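Side-chain contacts in glucosamine--fructose-6-phosphate aminotransferase [isomerizing] (PDB 3TBF), which probably makes glucosamine 6-phosphate from fructose 6-phosphate and glutamine, this C-terminal fragment corresponding to the isomerising half of the enzyme: residues T117-S120 with L121-S124; N140-L143 with V144-S147; A47-L50 with F51-K55; A246-L249 with K250-S253. One frame throughout, in Å; residues are numbered along the deposited sequence.

Interaction 1 of 4, residues T117-S120 with L121-S124; sequences TLES and LRKS
Leu118 and Arg122, one helical turn apart, illustrate an aliphatic side chain packed on the face of a charged one. The branched end of the leucine lies over one face of the guanidinium, displaced toward its rim, with Leu118 CD2 3.7 Å from Arg122 NH2. Arg122 reaches this place because its chain runs extended from CG to NE. At the edge of the same group Glu119 arrives from the preceding turn, bent at chi2 (-68°). Its contact is loose: Glu119 OE2 meets Arg122 NH1 at 3.0 Å in a salt bridge whose hydrogen bond is weak, the carboxylate standing 76° from the guanidinium plane. On this partly exposed side the stronger polar partner of Arg122 is Glu146, which takes NH2. Lys123 leaves the turn elsewhere; its NZ is bound by Ile92 O and Asn97 OD1.

The other side is tightly packed and buried. Ser124 OG donates to Leu121 O at 2.6 Å, in the carbonyl plane and on a lone pair, while Ser124 N bonds Ser120 O at 3.0 Å; the last turn is thus held by both backbone and hydroxyl. Ser120 OG turns back to Asp116 O instead.

Helix 115-124 is the connection of a beta-alpha-beta unit in the first SIS domain. Ser120, Leu121 and Ser124 press on Phe105 of strand 103-109, Ser124 also meets Tyr129 of strand 129-136, and Leu118 and Leu121 rest against Leu143 of helix 142-146.

Interaction 2 of 4, residues N140-L143 with V144-S147; sequences NSSL and VRES
Leu143 O is gripped twice by Ser147: the hydroxyl donates from Ser147 OG at 2.6 Å, and the backbone adds a weak bond from Ser147 N at 3.1 Å. With OG beside its own backbone N (chi1 -60°), the serine folds back onto the last turn and gives the carbonyl a second donor where the helix runs out. One residue earlier along the helix, Glu146 N bonds Ser142 O at 2.8 Å, and Glu146 CG packs against the same oxygen. The carboxylate of Glu146 continues to Arg122 of helix 115-124.

This short helix, 142-146, links strands 129-136 and 149-152 as a beta-alpha-beta crossover of the SIS fold. Ser141 holds its N-cap position, with its hydroxyl bonded to Val138 O and Val144 CG2 packed 3.2 Å from Ser141 OG. Ser141 O receives Arg145 N at 2.9 Å.

On the exposed side Arg145 bends at chi3 (-55°) and lays one guanidinium face over the peptide between Ser141 and Ser142. Asn140 sits at the edge of that group; Arg145 NH1 reaches Asn140 OD1 at 3.4 Å in a weak bond, with the amide and guanidinium planes 62° apart. Arg145 NH2 also passes near Ser142 OG, without the direction of a hydrogen bond; that hydroxyl is bonded to Glu113 OE1.

Interaction 3 of 4, residues A47-L50 with F51-K55; sequences AKEL and FEKTK
Glu49 and Lys53 form one of two i to i+4 salt bridges on the outer side of the short helix 47-52, which leads into strand 56-61 of the first SIS domain. The two side chains run alongside each other in the same direction, and Lys53 NZ donates to Glu49 OE2 at 2.7 Å, on the anti side and 27° out of the carboxylate plane. The companion bridge has its charges reversed in order and is weaker: Lys48, bent at chi4 (-75°), brings NZ to 3.2 Å from Glu52 OE2.

Carbonyls near the helix end are well provided for. Glu49 O accepts Lys53 N and, weakly, Glu52 N. Leu50 O takes the hydroxyl of Thr54, with Thr54 OG1 at 2.8 Å, while Glu52 O and Thr54 O are both bound by the ammonium of Lys185.

The inner side is apolar. Phe51 packs on Val180, Ile181 and Leu184 of helix 165-184 and on Ile149, and Ala47 CB touches Phe51 CE2 at 4.1 Å. Ala47 O, although bonded to Phe51 N, also stands over one face of the phenylalanine ring toward its rim, 3.1 Å from Phe51 CG.

Interaction 4 of 4, residues A246-L249 with K250-S253; sequences ALKL and KEIS
Lys248 and Glu251 lie side by side on adjoining turns and point the same way, yet a methylene comes closer than the ammonium: Lys248 CE is 3.4 Å from Glu251 OE1, while Lys248 NZ stays at 3.9 Å, a long salt bridge. Three successive bends in the lysine, at chi2, chi3 and chi4, turn NZ away from the carboxylate, toward Glu244, Thr64 OG1 and Ser163 O. Leu247 runs across the glutamate, its CG 3.9 Å from Glu251 OE1. That oxygen is buried and has no hydrogen-bonding partner in the model.

Ser253 faces the preceding turn. Its OG, set between the backbone N and the carbonyl carbon (chi1 82°), donates to Leu249 O at 2.7 Å from 41° out of the carbonyl plane; Ser253 N reaches Leu249 O at 2.9 Å from the opposite face. Leu249 CD1 closes over the hydroxyl, 3.4 Å from Ser253 OG. Lys250, in turn, heads off to Tyr260 of the second subunit.

Helix 238-253 is the crossover between strands 229-234 and 256-261 in the second SIS domain, and Leu247, Lys248 and Glu251 meet residues of the first; in related glucosamine-6-phosphate synthases this interdomain region probably contributes to the sugar-phosphate site.

In the fold
Interactions 1 and 2 belong together: their centres are 11 Å apart, and the two helices meet through the salt bridge from Arg122 NH2 to Glu146 OE2, 2.7 Å long, and through Leu121 CD2 packed 3.3 Å from Ser147 OG. Interaction 3 lies on the same side of the chain's centre, its nearest atoms about 10 Å from interaction 1 and about 8 Å from interaction 2. Interaction 4 stands apart in the second SIS domain, its centre 28 Å from that of interaction 1 and 38 Å from that of interaction 3. Its helix faces the first domain, home of the other three, and probably borders the sugar-phosphate site as in relatives; interaction 4 alone touches the second subunit.

Interaction 1 of 4, residues T117-S120 with L121-S124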
loop_
_atom_site.group_PDB
_atom_site.type_symbol
_atom_site.label_atom_id
_atom_site.label_comp_id
_atom_site.label_asym_id
_atom_site.label_seq_id
_atom_site.Cartn_x
_atom_site.Cartn_y
_atom_site.Cartn_z
ATOM N N THR A 117 -15.318 1.370 -7.838
ATOM C CA THR A 117 -15.314 -0.018 -8.242
ATOM C C THR A 117 -16.215 -0.280 -9.448
ATOM O O THR A 117 -15.794 -0.893 -10.445
ATOM C CB THR A 117 -15.766 -0.909 -7.091
ATOM O OG1 THR A 117 -14.983 -0.570 -5.948
ATOM C CG2 THR A 117 -15.535 -2.351 -7.420
ATOM N N LEU A 118 -17.458 0.180 -9.357
ATOM C CA LEU A 118 -18.393 0.030 -10.464
ATOM C C LEU A 118 -17.882 0.709 -11.715
ATOM O O LEU A 118 -17.967 0.149 -12.798
ATOM C CB LEU A 118 -19.740 0.632 -10.091
ATOM C CG LEU A 118 -20.806 0.581 -11.155
ATOM C CD1 LEU A 118 -21.128 -0.832 -11.548
ATOM C CD2 LEU A 118 -22.044 1.292 -10.624
ATOM N N GLU A 119 -17.339 1.911 -11.597
ATOM C CA GLU A 119 -16.826 2.551 -12.797
ATOM C C GLU A 119 -15.529 1.896 -13.329
ATOM O O GLU A 119 -15.254 1.980 -14.511
ATOM C CB GLU A 119 -16.619 4.029 -12.540
ATOM C CG GLU A 119 -17.919 4.775 -12.257
ATOM C CD GLU A 119 -18.815 4.850 -13.488
ATOM O OE1 GLU A 119 -18.286 4.703 -14.631
ATOM O OE2 GLU A 119 -20.048 5.042 -13.281
ATOM N N SER A 120 -14.726 1.257 -12.466
ATOM C CA SER A 120 -13.596 0.447 -12.932
ATOM C C SER A 120 -14.110 -0.746 -13.706
ATOM O O SER A 120 -13.533 -1.125 -14.721
ATOM C CB SER A 120 -12.717 -0.033 -11.779
ATOM O OG SER A 120 -12.076 1.060 -11.172
ATOM N N LEU A 121 -15.220 -1.335 -13.276
ATOM C CA LEU A 121 -15.726 -2.425 -14.064
ATOM C C LEU A 121 -16.133 -1.898 -15.463
ATOM O O LEU A 121 -15.777 -2.475 -16.486
ATOM C CB LEU A 121 -16.832 -3.169 -13.333
ATOM C CG LEU A 121 -17.612 -4.233 -14.124
ATOM C CD1 LEU A 121 -16.727 -5.363 -14.558
ATOM C CD2 LEU A 121 -18.833 -4.769 -13.352
ATOM N N ARG A 122 -16.818 -0.770 -15.518
ATOM C CA ARG A 122 -17.298 -0.263 -16.802
ATOM C C ARG A 122 -16.156 0.045 -17.740
ATOM O O ARG A 122 -16.240 -0.234 -18.937
ATOM C CB ARG A 122 -18.199 0.950 -16.614
ATOM C CG ARG A 122 -19.538 0.511 -16.057
ATOM C CD ARG A 122 -20.277 1.622 -15.378
ATOM N NE ARG A 122 -21.586 1.130 -14.930
ATOM C CZ ARG A 122 -22.503 1.875 -14.314
ATOM N NH1 ARG A 122 -22.255 3.155 -14.059
ATOM N NH2 ARG A 122 -23.661 1.345 -13.946
ATOM N N LYS A 123 -15.080 0.588 -17.195
ATOM C CA LYS A 123 -13.908 0.868 -17.987
ATOM C C LYS A 123 -13.276 -0.422 -18.501
ATOM O O LYS A 123 -12.874 -0.507 -19.663
ATOM C CB LYS A 123 -12.934 1.723 -17.163
ATOM C CG LYS A 123 -11.476 1.594 -17.527
ATOM C CD LYS A 123 -10.581 2.624 -16.805
ATOM C CE LYS A 123 -9.162 2.010 -16.556
ATOM N NZ LYS A 123 -8.146 3.067 -16.448
ATOM N N SER A 124 -13.243 -1.445 -17.664
ATOM C CA SER A 124 -12.610 -2.719 -18.021
ATOM C C SER A 124 -13.217 -3.355 -19.273
ATOM O O SER A 124 -12.600 -4.184 -19.940
ATOM C CB SER A 124 -12.715 -3.690 -16.839
ATOM O OG SER A 124 -13.950 -4.330 -16.860
#

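Interaction 2 of 4, residues N140-L143 with V144-S147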
loop_
_atom_site.group_PDB
_atom_site.type_symbol
_atom_site.label_atom_id
_atom_site.label_comp_id
_atom_site.label_asym_id
_atom_site.label_seq_id
_atom_site.Cartn_x
_atom_site.Cartn_y
_atom_site.Cartn_z
ATOM N N ASN A 140 -28.594 -8.608 -7.501
ATOM C CA ASN A 140 -29.335 -7.541 -8.146
ATOM C C ASN A 140 -28.781 -6.154 -7.759
ATOM O O ASN A 140 -29.488 -5.270 -7.286
ATOM C CB ASN A 140 -30.841 -7.619 -7.871
ATOM C CG ASN A 140 -31.610 -6.649 -8.749
ATOM O OD1 ASN A 140 -31.301 -6.533 -9.942
ATOM N ND2 ASN A 140 -32.556 -5.887 -8.161
ATOM N N SER A 141 -27.486 -6.000 -7.953
ATOM C CA SER A 141 -26.807 -4.742 -7.742
ATOM C C SER A 141 -26.117 -4.488 -9.065
ATOM O O SER A 141 -26.012 -5.377 -9.860
ATOM C CB SER A 141 -25.819 -4.858 -6.586
ATOM O OG SER A 141 -24.926 -5.930 -6.805
ATOM N N SER A 142 -25.702 -3.267 -9.315
ATOM C CA SER A 142 -25.084 -2.921 -10.580
ATOM C C SER A 142 -23.875 -3.807 -10.839
ATOM O O SER A 142 -23.713 -4.319 -11.937
ATOM C CB SER A 142 -24.643 -1.471 -10.564
ATOM O OG SER A 142 -25.710 -0.621 -10.223
ATOM N N LEU A 143 -23.042 -4.004 -9.819
ATOM C CA LEU A 143 -21.872 -4.848 -9.961
ATOM C C LEU A 143 -22.190 -6.296 -10.347
ATOM O O LEU A 143 -21.504 -6.873 -11.189
ATOM C CB LEU A 143 -21.040 -4.834 -8.690
ATOM C CG LEU A 143 -20.044 -3.686 -8.540
ATOM C CD1 LEU A 143 -19.373 -3.847 -7.174
ATOM C CD2 LEU A 143 -19.004 -3.601 -9.656
ATOM N N VAL A 144 -23.198 -6.884 -9.712
ATOM C CA VAL A 144 -23.648 -8.218 -10.086
ATOM C C VAL A 144 -24.241 -8.244 -11.499
ATOM O O VAL A 144 -23.897 -9.092 -12.299
ATOM C CB VAL A 144 -24.647 -8.752 -9.076
ATOM C CG1 VAL A 144 -25.273 -10.068 -9.576
ATOM C CG2 VAL A 144 -23.996 -8.881 -7.666
ATOM N N ARG A 145 -25.087 -7.295 -11.829
ATOM C CA ARG A 145 -25.688 -7.283 -13.167
ATOM C C ARG A 145 -24.652 -7.083 -14.274
ATOM O O ARG A 145 -24.697 -7.692 -15.321
ATOM C CB ARG A 145 -26.791 -6.226 -13.272
ATOM C CG ARG A 145 -27.965 -6.494 -12.313
ATOM C CD ARG A 145 -29.134 -5.512 -12.555
ATOM N NE ARG A 145 -28.694 -4.124 -12.467
ATOM C CZ ARG A 145 -28.838 -3.330 -11.420
ATOM N NH1 ARG A 145 -29.416 -3.754 -10.315
ATOM N NH2 ARG A 145 -28.398 -2.082 -11.495
ATOM N N GLU A 146 -23.679 -6.239 -14.013
ATOM C CA GLU A 146 -22.774 -5.881 -15.060
ATOM C C GLU A 146 -21.577 -6.784 -15.146
ATOM O O GLU A 146 -20.830 -6.655 -16.104
ATOM C CB GLU A 146 -22.386 -4.454 -14.921
ATOM C CG GLU A 146 -23.584 -3.558 -15.100
ATOM C CD GLU A 146 -23.223 -2.098 -14.926
ATOM O OE1 GLU A 146 -22.162 -1.681 -15.454
ATOM O OE2 GLU A 146 -24.002 -1.353 -14.272
ATOM N N SER A 147 -21.403 -7.716 -14.208
ATOM C CA SER A 147 -20.289 -8.645 -14.288
ATOM C C SER A 147 -20.697 -9.919 -15.034
ATOM O O SER A 147 -21.863 -10.247 -15.108
ATOM C CB SER A 147 -19.786 -9.004 -12.880
ATOM O OG SER A 147 -19.357 -7.835 -12.213
#

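Interaction 3 of 4, residues A47-L50 with F51-K55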
loop_
_atom_site.group_PDB
_atom_site.type_symbol
_atom_site.label_atom_id
_atom_site.label_comp_id
_atom_site.label_asym_id
_atom_site.label_seq_id
_atom_site.Cartn_x
_atom_site.Cartn_y
_atom_site.Cartn_z
ATOM N N ALA A 47 -18.670 -19.531 -15.952
ATOM C CA ALA A 47 -17.544 -19.462 -15.044
ATOM C C ALA A 47 -16.361 -20.327 -15.436
ATOM O O ALA A 47 -15.221 -19.880 -15.326
ATOM C CB ALA A 47 -17.996 -19.837 -13.623
ATOM N N LYS A 48 -16.616 -21.561 -15.858
ATOM C CA LYS A 48 -15.535 -22.503 -16.139
ATOM C C LYS A 48 -14.729 -22.102 -17.357
ATOM O O LYS A 48 -13.510 -22.156 -17.330
ATOM C CB LYS A 48 -16.080 -23.919 -16.308
ATOM C CG LYS A 48 -15.208 -24.889 -17.110
ATOM C CD LYS A 48 -15.760 -26.318 -16.984
ATOM C CE LYS A 48 -14.814 -27.395 -17.581
ATOM N NZ LYS A 48 -14.812 -27.426 -19.094
ATOM N N GLU A 49 -15.410 -21.723 -18.429
ATOM C CA GLU A 49 -14.728 -21.332 -19.650
ATOM C C GLU A 49 -13.885 -20.093 -19.344
ATOM O O GLU A 49 -12.745 -19.975 -19.740
ATOM C CB GLU A 49 -15.763 -21.072 -20.743
ATOM C CG GLU A 49 -15.247 -20.357 -21.978
ATOM C CD GLU A 49 -16.239 -19.290 -22.513
ATOM O OE1 GLU A 49 -17.447 -19.634 -22.685
ATOM O OE2 GLU A 49 -15.807 -18.124 -22.772
ATOM N N LEU A 50 -14.459 -19.196 -18.572
ATOM C CA LEU A 50 -13.819 -17.947 -18.208
ATOM C C LEU A 50 -12.567 -18.178 -17.330
ATOM O O LEU A 50 -11.554 -17.482 -17.443
ATOM C CB LEU A 50 -14.850 -17.148 -17.452
ATOM C CG LEU A 50 -14.741 -15.647 -17.419
ATOM C CD1 LEU A 50 -15.806 -15.046 -18.360
ATOM C CD2 LEU A 50 -14.957 -15.200 -15.985
ATOM N N PHE A 51 -12.628 -19.176 -16.469
ATOM C CA PHE A 51 -11.504 -19.502 -15.623
ATOM C C PHE A 51 -10.410 -20.258 -16.392
ATOM O O PHE A 51 -9.235 -20.197 -16.023
ATOM C CB PHE A 51 -11.948 -20.354 -14.434
ATOM C CG PHE A 51 -12.838 -19.644 -13.427
ATOM C CD1 PHE A 51 -12.859 -18.261 -13.306
ATOM C CD2 PHE A 51 -13.623 -20.396 -12.546
ATOM C CE1 PHE A 51 -13.655 -17.642 -12.354
ATOM C CE2 PHE A 51 -14.420 -19.769 -11.589
ATOM C CZ PHE A 51 -14.422 -18.392 -11.491
ATOM N N GLU A 52 -10.791 -21.002 -17.430
ATOM C CA GLU A 52 -9.822 -21.734 -18.245
ATOM C C GLU A 52 -8.998 -20.740 -19.026
ATOM O O GLU A 52 -7.839 -20.972 -19.263
ATOM C CB GLU A 52 -10.511 -22.681 -19.212
ATOM C CG GLU A 52 -11.313 -23.756 -18.516
ATOM C CD GLU A 52 -11.892 -24.836 -19.459
ATOM O OE1 GLU A 52 -12.373 -24.497 -20.583
ATOM O OE2 GLU A 52 -11.887 -26.023 -19.045
ATOM N N LYS A 53 -9.599 -19.626 -19.409
ATOM C CA LYS A 53 -8.884 -18.550 -20.116
ATOM C C LYS A 53 -8.074 -17.597 -19.222
ATOM O O LYS A 53 -7.302 -16.809 -19.724
ATOM C CB LYS A 53 -9.880 -17.671 -20.860
ATOM C CG LYS A 53 -10.745 -18.346 -21.901
ATOM C CD LYS A 53 -11.812 -17.329 -22.376
ATOM C CE LYS A 53 -12.727 -17.882 -23.506
ATOM N NZ LYS A 53 -13.750 -16.873 -23.981
ATOM N N THR A 54 -8.276 -17.639 -17.915
ATOM C CA THR A 54 -7.687 -16.686 -17.004
ATOM C C THR A 54 -6.258 -17.013 -16.797
ATOM O O THR A 54 -5.940 -18.163 -16.511
ATOM C CB THR A 54 -8.371 -16.725 -15.656
ATOM O OG1 THR A 54 -9.698 -16.244 -15.818
ATOM C CG2 THR A 54 -7.615 -15.904 -14.588
ATOM N N LYS A 55 -5.396 -16.009 -16.978
ATOM C CA LYS A 55 -3.957 -16.163 -16.744
ATOM C C LYS A 55 -3.430 -15.154 -15.733
ATOM O O LYS A 55 -2.292 -15.230 -15.242
ATOM C CB LYS A 55 -3.170 -16.017 -18.033
ATOM C CG LYS A 55 -3.932 -16.387 -19.274
ATOM C CD LYS A 55 -3.212 -17.442 -20.117
ATOM C CE LYS A 55 -3.484 -18.826 -19.541
ATOM N NZ LYS A 55 -4.901 -19.308 -19.771
#

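Interaction 4 of 4, residues A246-L249 with K250-S253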
loop_
_atom_site.group_PDB
_atom_site.type_symbol
_atom_site.label_atom_id
_atom_site.label_comp_id
_atom_site.label_asym_id
_atom_site.label_seq_id
_atom_site.Cartn_x
_atom_site.Cartn_y
_atom_site.Cartn_z
ATOM N N ALA A 246 -6.538 -1.800 11.725
ATOM C CA ALA A 246 -6.273 -0.361 11.914
ATOM C C ALA A 246 -7.389 0.432 11.346
ATOM O O ALA A 246 -7.764 1.431 11.909
ATOM C CB ALA A 246 -4.925 0.073 11.283
ATOM N N LEU A 247 -7.909 0.007 10.211
ATOM C CA LEU A 247 -9.026 0.691 9.601
ATOM C C LEU A 247 -10.213 0.683 10.529
ATOM O O LEU A 247 -10.872 1.695 10.674
ATOM C CB LEU A 247 -9.397 0.010 8.284
ATOM C CG LEU A 247 -10.650 0.519 7.585
ATOM C CD1 LEU A 247 -10.367 2.027 7.231
ATOM C CD2 LEU A 247 -10.994 -0.341 6.347
ATOM N N LYS A 248 -10.523 -0.448 11.167
ATOM C CA LYS A 248 -11.699 -0.442 12.093
ATOM C C LYS A 248 -11.462 0.522 13.264
ATOM O O LYS A 248 -12.358 1.270 13.636
ATOM C CB LYS A 248 -12.075 -1.789 12.690
ATOM C CG LYS A 248 -12.245 -2.991 11.763
ATOM C CD LYS A 248 -13.458 -2.951 10.900
ATOM C CE LYS A 248 -13.262 -2.132 9.626
ATOM N NZ LYS A 248 -13.953 -2.816 8.458
ATOM N N LEU A 249 -10.294 0.477 13.866
ATOM C CA LEU A 249 -10.055 1.305 15.033
ATOM C C LEU A 249 -10.192 2.761 14.688
ATOM O O LEU A 249 -10.825 3.515 15.410
ATOM C CB LEU A 249 -8.667 1.040 15.615
ATOM C CG LEU A 249 -8.410 1.704 16.963
ATOM C CD1 LEU A 249 -9.417 1.219 17.902
ATOM C CD2 LEU A 249 -6.983 1.402 17.461
ATOM N N LYS A 250 -9.618 3.146 13.564
ATOM C CA LYS A 250 -9.631 4.512 13.100
ATOM C C LYS A 250 -11.067 4.952 12.797
ATOM O O LYS A 250 -11.527 6.007 13.254
ATOM C CB LYS A 250 -8.745 4.547 11.840
ATOM C CG LYS A 250 -8.546 5.837 11.144
ATOM C CD LYS A 250 -7.386 5.773 10.132
ATOM C CE LYS A 250 -7.302 4.442 9.345
ATOM N NZ LYS A 250 -6.306 4.482 8.226
ATOM N N GLU A 251 -11.777 4.101 12.071
ATOM C CA GLU A 251 -13.105 4.378 11.530
ATOM C C GLU A 251 -14.143 4.614 12.599
ATOM O O GLU A 251 -15.060 5.376 12.360
ATOM C CB GLU A 251 -13.580 3.169 10.688
ATOM C CG GLU A 251 -14.578 3.405 9.545
ATOM C CD GLU A 251 -14.703 2.172 8.568
ATOM O OE1 GLU A 251 -14.249 1.050 8.896
ATOM O OE2 GLU A 251 -15.258 2.325 7.450
ATOM N N ILE A 252 -14.039 3.940 13.753
ATOM C CA ILE A 252 -15.044 4.106 14.798
ATOM C C ILE A 252 -14.588 4.642 16.149
ATOM O O ILE A 252 -15.430 5.122 16.915
ATOM C CB ILE A 252 -15.856 2.817 15.015
ATOM C CG1 ILE A 252 -15.063 1.786 15.825
ATOM C CG2 ILE A 252 -16.337 2.251 13.670
ATOM C CD1 ILE A 252 -15.776 0.391 15.859
ATOM N N SER A 253 -13.299 4.565 16.465
ATOM C CA SER A 253 -12.776 5.246 17.669
ATOM C C SER A 253 -12.105 6.569 17.371
ATOM O O SER A 253 -11.833 7.344 18.270
ATOM C CB SER A 253 -11.792 4.362 18.425
ATOM O OG SER A 253 -10.494 4.393 17.902
#